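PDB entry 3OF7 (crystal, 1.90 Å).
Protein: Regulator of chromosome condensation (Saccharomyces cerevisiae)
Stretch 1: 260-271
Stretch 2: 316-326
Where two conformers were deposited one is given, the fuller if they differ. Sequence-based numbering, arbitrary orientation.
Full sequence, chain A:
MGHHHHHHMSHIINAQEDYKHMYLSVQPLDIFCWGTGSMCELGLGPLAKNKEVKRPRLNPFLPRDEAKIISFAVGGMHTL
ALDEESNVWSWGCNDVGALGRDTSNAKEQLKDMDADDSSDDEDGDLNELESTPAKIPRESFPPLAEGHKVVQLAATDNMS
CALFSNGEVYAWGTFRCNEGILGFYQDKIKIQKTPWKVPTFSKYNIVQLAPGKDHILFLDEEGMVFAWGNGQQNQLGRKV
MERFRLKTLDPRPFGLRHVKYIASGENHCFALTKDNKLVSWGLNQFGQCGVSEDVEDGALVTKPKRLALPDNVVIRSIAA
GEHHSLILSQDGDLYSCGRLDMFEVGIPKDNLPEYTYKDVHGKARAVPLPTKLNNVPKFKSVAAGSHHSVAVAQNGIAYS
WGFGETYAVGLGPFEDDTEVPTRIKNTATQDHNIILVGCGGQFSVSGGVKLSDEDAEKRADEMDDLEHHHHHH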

# COMPACT_ATOMS: atom_id res chain seq x y z
N LYS A 260 -16.25 -5.17 5.79
CA LYS A 260 -16.43 -3.76 5.46
C LYS A 260 -15.13 -3.07 5.03
O LYS A 260 -15.16 -1.95 4.51
CB LYS A 260 -17.11 -2.99 6.60
CG LYS A 260 -16.36 -2.93 7.92
CD LYS A 260 -16.86 -1.75 8.75
CE LYS A 260 -16.17 -1.66 10.09
NZ LYS A 260 -16.66 -2.70 11.02
N TYR A 261 -14.00 -3.73 5.26
CA TYR A 261 -12.71 -3.15 4.91
C TYR A 261 -11.69 -4.25 4.66
O TYR A 261 -11.59 -5.21 5.42
CB TYR A 261 -12.23 -2.23 6.04
CG TYR A 261 -10.82 -1.68 5.88
CD1 TYR A 261 -10.57 -0.58 5.07
CD2 TYR A 261 -9.75 -2.26 6.56
CE1 TYR A 261 -9.26 -0.06 4.93
CE2 TYR A 261 -8.45 -1.76 6.44
CZ TYR A 261 -8.22 -0.66 5.62
OH TYR A 261 -6.94 -0.17 5.49
N ILE A 262 -10.92 -4.09 3.59
CA ILE A 262 -9.83 -5.03 3.28
C ILE A 262 -8.50 -4.29 3.18
O ILE A 262 -8.45 -3.12 2.79
CB ILE A 262 -10.10 -5.84 1.99
CG1 ILE A 262 -10.47 -4.92 0.83
CG2 ILE A 262 -11.20 -6.90 2.22
CD1 ILE A 262 -10.41 -5.58 -0.55
N ALA A 263 -7.42 -4.98 3.54
CA ALA A 263 -6.07 -4.45 3.38
C ALA A 263 -5.18 -5.64 3.13
O ALA A 263 -5.52 -6.77 3.50
CB ALA A 263 -5.63 -3.70 4.63
N SER A 264 -4.03 -5.39 2.50
CA SER A 264 -3.12 -6.48 2.15
C SER A 264 -1.67 -6.07 2.35
O SER A 264 -1.29 -4.95 2.02
CB SER A 264 -3.37 -6.90 0.70
OG SER A 264 -2.64 -8.08 0.40
N GLY A 265 -0.88 -6.98 2.92
CA GLY A 265 0.57 -6.93 2.81
C GLY A 265 0.99 -7.63 1.53
O GLY A 265 0.16 -7.86 0.63
N GLU A 266 2.27 -7.99 1.42
CA GLU A 266 2.76 -8.60 0.19
C GLU A 266 2.12 -9.97 -0.06
O GLU A 266 1.57 -10.22 -1.14
CB GLU A 266 4.29 -8.68 0.19
CG GLU A 266 4.92 -7.29 0.08
CD GLU A 266 6.38 -7.30 -0.32
OE1 GLU A 266 6.95 -8.38 -0.59
OE2 GLU A 266 6.97 -6.20 -0.36
N ASN A 267 2.18 -10.83 0.95
CA ASN A 267 1.69 -12.21 0.85
C ASN A 267 0.75 -12.59 2.00
O ASN A 267 0.49 -13.77 2.24
CB ASN A 267 2.87 -13.18 0.77
CG ASN A 267 3.73 -12.95 -0.45
OD1 ASN A 267 3.24 -12.86 -1.58
ND2 ASN A 267 5.04 -12.84 -0.23
N HIS A 268 0.27 -11.58 2.73
CA HIS A 268 -0.72 -11.79 3.79
C HIS A 268 -1.76 -10.69 3.71
O HIS A 268 -1.52 -9.64 3.10
CB HIS A 268 -0.07 -11.84 5.17
CG HIS A 268 0.63 -10.58 5.58
ND1 HIS A 268 0.21 -9.81 6.64
CD2 HIS A 268 1.72 -9.96 5.07
CE1 HIS A 268 1.02 -8.77 6.77
NE2 HIS A 268 1.94 -8.84 5.83
N CYS A 269 -2.92 -10.93 4.33
CA CYS A 269 -4.09 -10.11 4.07
C CYS A 269 -4.90 -9.88 5.33
O CYS A 269 -4.80 -10.63 6.30
CB CYS A 269 -4.98 -10.79 3.03
SG CYS A 269 -4.12 -11.30 1.53
N PHE A 270 -5.72 -8.83 5.30
CA PHE A 270 -6.58 -8.46 6.42
C PHE A 270 -7.99 -8.18 5.95
O PHE A 270 -8.20 -7.63 4.86
CB PHE A 270 -6.04 -7.23 7.13
CG PHE A 270 -4.76 -7.47 7.85
CD1 PHE A 270 -4.76 -7.93 9.15
CD2 PHE A 270 -3.54 -7.27 7.20
CE1 PHE A 270 -3.58 -8.18 9.82
CE2 PHE A 270 -2.35 -7.51 7.86
CZ PHE A 270 -2.37 -7.96 9.16
N ALA A 271 -8.96 -8.55 6.78
CA ALA A 271 -10.35 -8.19 6.56
C ALA A 271 -10.98 -7.80 7.89
O ALA A 271 -10.77 -8.45 8.91
CB ALA A 271 -11.11 -9.33 5.91
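Stretch 2 316-326: RSIAAGEHHSL

Stretch 2 repeats the architecture of stretch 1: each is a strand, a tight turn and a returning strand, and the two hairpins pack side by side with the same sense. Strand 316-320 runs nearly parallel to strand 261-264, at 17° and a closest axis approach of 6.3 Å, and antiparallel to strand 268-271, at 178° and 8.7 Å. The returning strands 268-271 and 324-326 cross at -22°, 9.5 Å apart. Within each hairpin the strands are paired by backbone hydrogen bonds, such as Phe270 N to Ala263 O (2.7 Å) and Leu326 N to Ala319 O (2.7 Å); between the two hairpins, the direct hydrogen bonds involve either a side chain or the turns.

Within each strand of stretch 1 the CA-to-CB bonds alternate, as extended backbone conformation leads one to expect. Tyr261 points toward stretch 2; with chi1 in the t rotamer (173°), its phenol reaches across, and OH accepts a hydrogen bond from Ile318 N (2.9 Å). Tyrosine suits this buried place because its ring is also apolar: Tyr261 CE2 lies 3.9 Å from Ile318 CD1. Ile262 points away and makes no contact. Ala263 faces stretch 2 again, and its small methyl packs directly on the neighbouring strand, with Ala263 CB 3.7 Å from Ile318 CB. Ser264 points away, but its carbonyl and Ala320 N share a water: this water accepts a hydrogen bond from Ala320 N (2.8 Å from the water O) and lies 3.2 Å from Ser264 O.

At the turn the chains are closest, Gly265 CA lying 4.2 Å from Ala320 CA. Glycine fits because a CB here would clash with Gly321 O and Ala320 CB; its bare CA instead makes a CA-H...O contact with Ala320 O (3.5 Å). Next, Glu266 N donates to Gly321 O (3.0 Å), tying turn to turn. The aliphatic part of Glu322 packs against the Glu266 carboxylate, with Glu266 OE1 3.4 Å from Glu322 CG, although the like charges of Glu266 OE1 and Glu322 OE2 come within 4.1 Å.

On the returning strand, His268 points toward stretch 2, and its NE2 adds a weak hydrogen bond to Gly321 O (3.4 Å), while CE1 lies 3.6 Å from Ala320 CB. Cys269 turns away. Phe270 supplies a broad apolar surface: Ile318 CG2 sits over one face of its ring, 4.2 Å from the centroid, and Ile318 CD1 is 3.8 Å from Phe270 CB. Branched Ile318 thus meets Tyr261, Ala263 and Phe270 together. Ala271 points away.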

# COMPACT_ATOMS: atom_id res chain seq x y z
N ARG A 316 -9.21 1.98 12.03
CA ARG A 316 -9.35 2.99 11.00
C ARG A 316 -8.78 2.48 9.68
O ARG A 316 -9.46 2.52 8.64
CB ARG A 316 -8.65 4.27 11.44
CG ARG A 316 -8.66 5.42 10.45
CD ARG A 316 -8.21 6.66 11.19
NE ARG A 316 -7.79 7.78 10.35
CZ ARG A 316 -8.62 8.68 9.83
NH1 ARG A 316 -9.93 8.57 10.01
NH2 ARG A 316 -8.13 9.68 9.10
N SER A 317 -7.55 1.99 9.71
CA SER A 317 -6.90 1.49 8.50
C SER A 317 -5.73 0.59 8.85
O SER A 317 -5.27 0.55 9.99
CB SER A 317 -6.41 2.66 7.63
OG SER A 317 -5.46 3.44 8.33
N ILE A 318 -5.25 -0.13 7.84
CA ILE A 318 -4.15 -1.05 8.02
C ILE A 318 -3.19 -0.86 6.84
O ILE A 318 -3.62 -0.64 5.72
CB ILE A 318 -4.65 -2.51 8.04
CG1 ILE A 318 -5.63 -2.74 9.21
CG2 ILE A 318 -3.47 -3.49 8.13
CD1 ILE A 318 -6.49 -3.97 9.02
N ALA A 319 -1.89 -0.93 7.12
CA ALA A 319 -0.89 -1.00 6.06
C ALA A 319 0.03 -2.15 6.40
O ALA A 319 0.31 -2.40 7.57
CB ALA A 319 -0.11 0.30 5.98
N ALA A 320 0.50 -2.87 5.38
CA ALA A 320 1.41 -3.99 5.64
C ALA A 320 2.44 -4.16 4.53
O ALA A 320 2.16 -3.91 3.36
CB ALA A 320 0.61 -5.30 5.86
N GLY A 321 3.64 -4.60 4.92
CA GLY A 321 4.72 -4.84 3.97
C GLY A 321 4.96 -6.31 3.71
O GLY A 321 4.01 -7.10 3.71
N GLU A 322 6.21 -6.70 3.48
CA GLU A 322 6.52 -8.11 3.28
C GLU A 322 6.32 -8.94 4.56
O GLU A 322 5.68 -10.00 4.54
CB GLU A 322 7.94 -8.31 2.71
CG GLU A 322 8.17 -9.76 2.28
CD GLU A 322 9.50 -10.00 1.59
OE1 GLU A 322 10.43 -9.18 1.72
OE2 GLU A 322 9.60 -11.05 0.93
N HIS A 323 6.87 -8.44 5.67
CA HIS A 323 6.91 -9.24 6.90
C HIS A 323 6.47 -8.49 8.14
O HIS A 323 6.79 -8.89 9.26
CB HIS A 323 8.33 -9.78 7.14
CG HIS A 323 8.84 -10.66 6.04
ND1 HIS A 323 10.14 -10.58 5.57
CD2 HIS A 323 8.25 -11.67 5.36
CE1 HIS A 323 10.32 -11.49 4.63
NE2 HIS A 323 9.19 -12.17 4.48
N HIS A 324 5.73 -7.40 7.95
CA HIS A 324 5.19 -6.63 9.08
C HIS A 324 3.84 -6.04 8.75
O HIS A 324 3.48 -5.91 7.58
CB HIS A 324 6.16 -5.52 9.52
CG HIS A 324 6.25 -4.37 8.58
ND1 HIS A 324 5.84 -3.10 8.92
CD2 HIS A 324 6.69 -4.29 7.30
CE1 HIS A 324 6.04 -2.28 7.90
NE2 HIS A 324 6.56 -2.98 6.91
N SER A 325 3.10 -5.68 9.80
CA SER A 325 1.78 -5.11 9.64
C SER A 325 1.59 -3.94 10.58
O SER A 325 2.15 -3.94 11.67
CB SER A 325 0.72 -6.16 9.92
OG SER A 325 0.91 -7.26 9.06
N LEU A 326 0.78 -2.97 10.16
CA LEU A 326 0.53 -1.78 10.96
C LEU A 326 -0.97 -1.51 11.04
O LEU A 326 -1.62 -1.33 10.02
CB LEU A 326 1.24 -0.56 10.37
CG LEU A 326 2.75 -0.70 10.12
CD1 LEU A 326 3.25 0.53 9.38
CD2 LEU A 326 3.53 -0.90 11.43
O HOH W 1 -0.59 -1.99 2.91
O HOH W 2 0.44 -3.36 1.39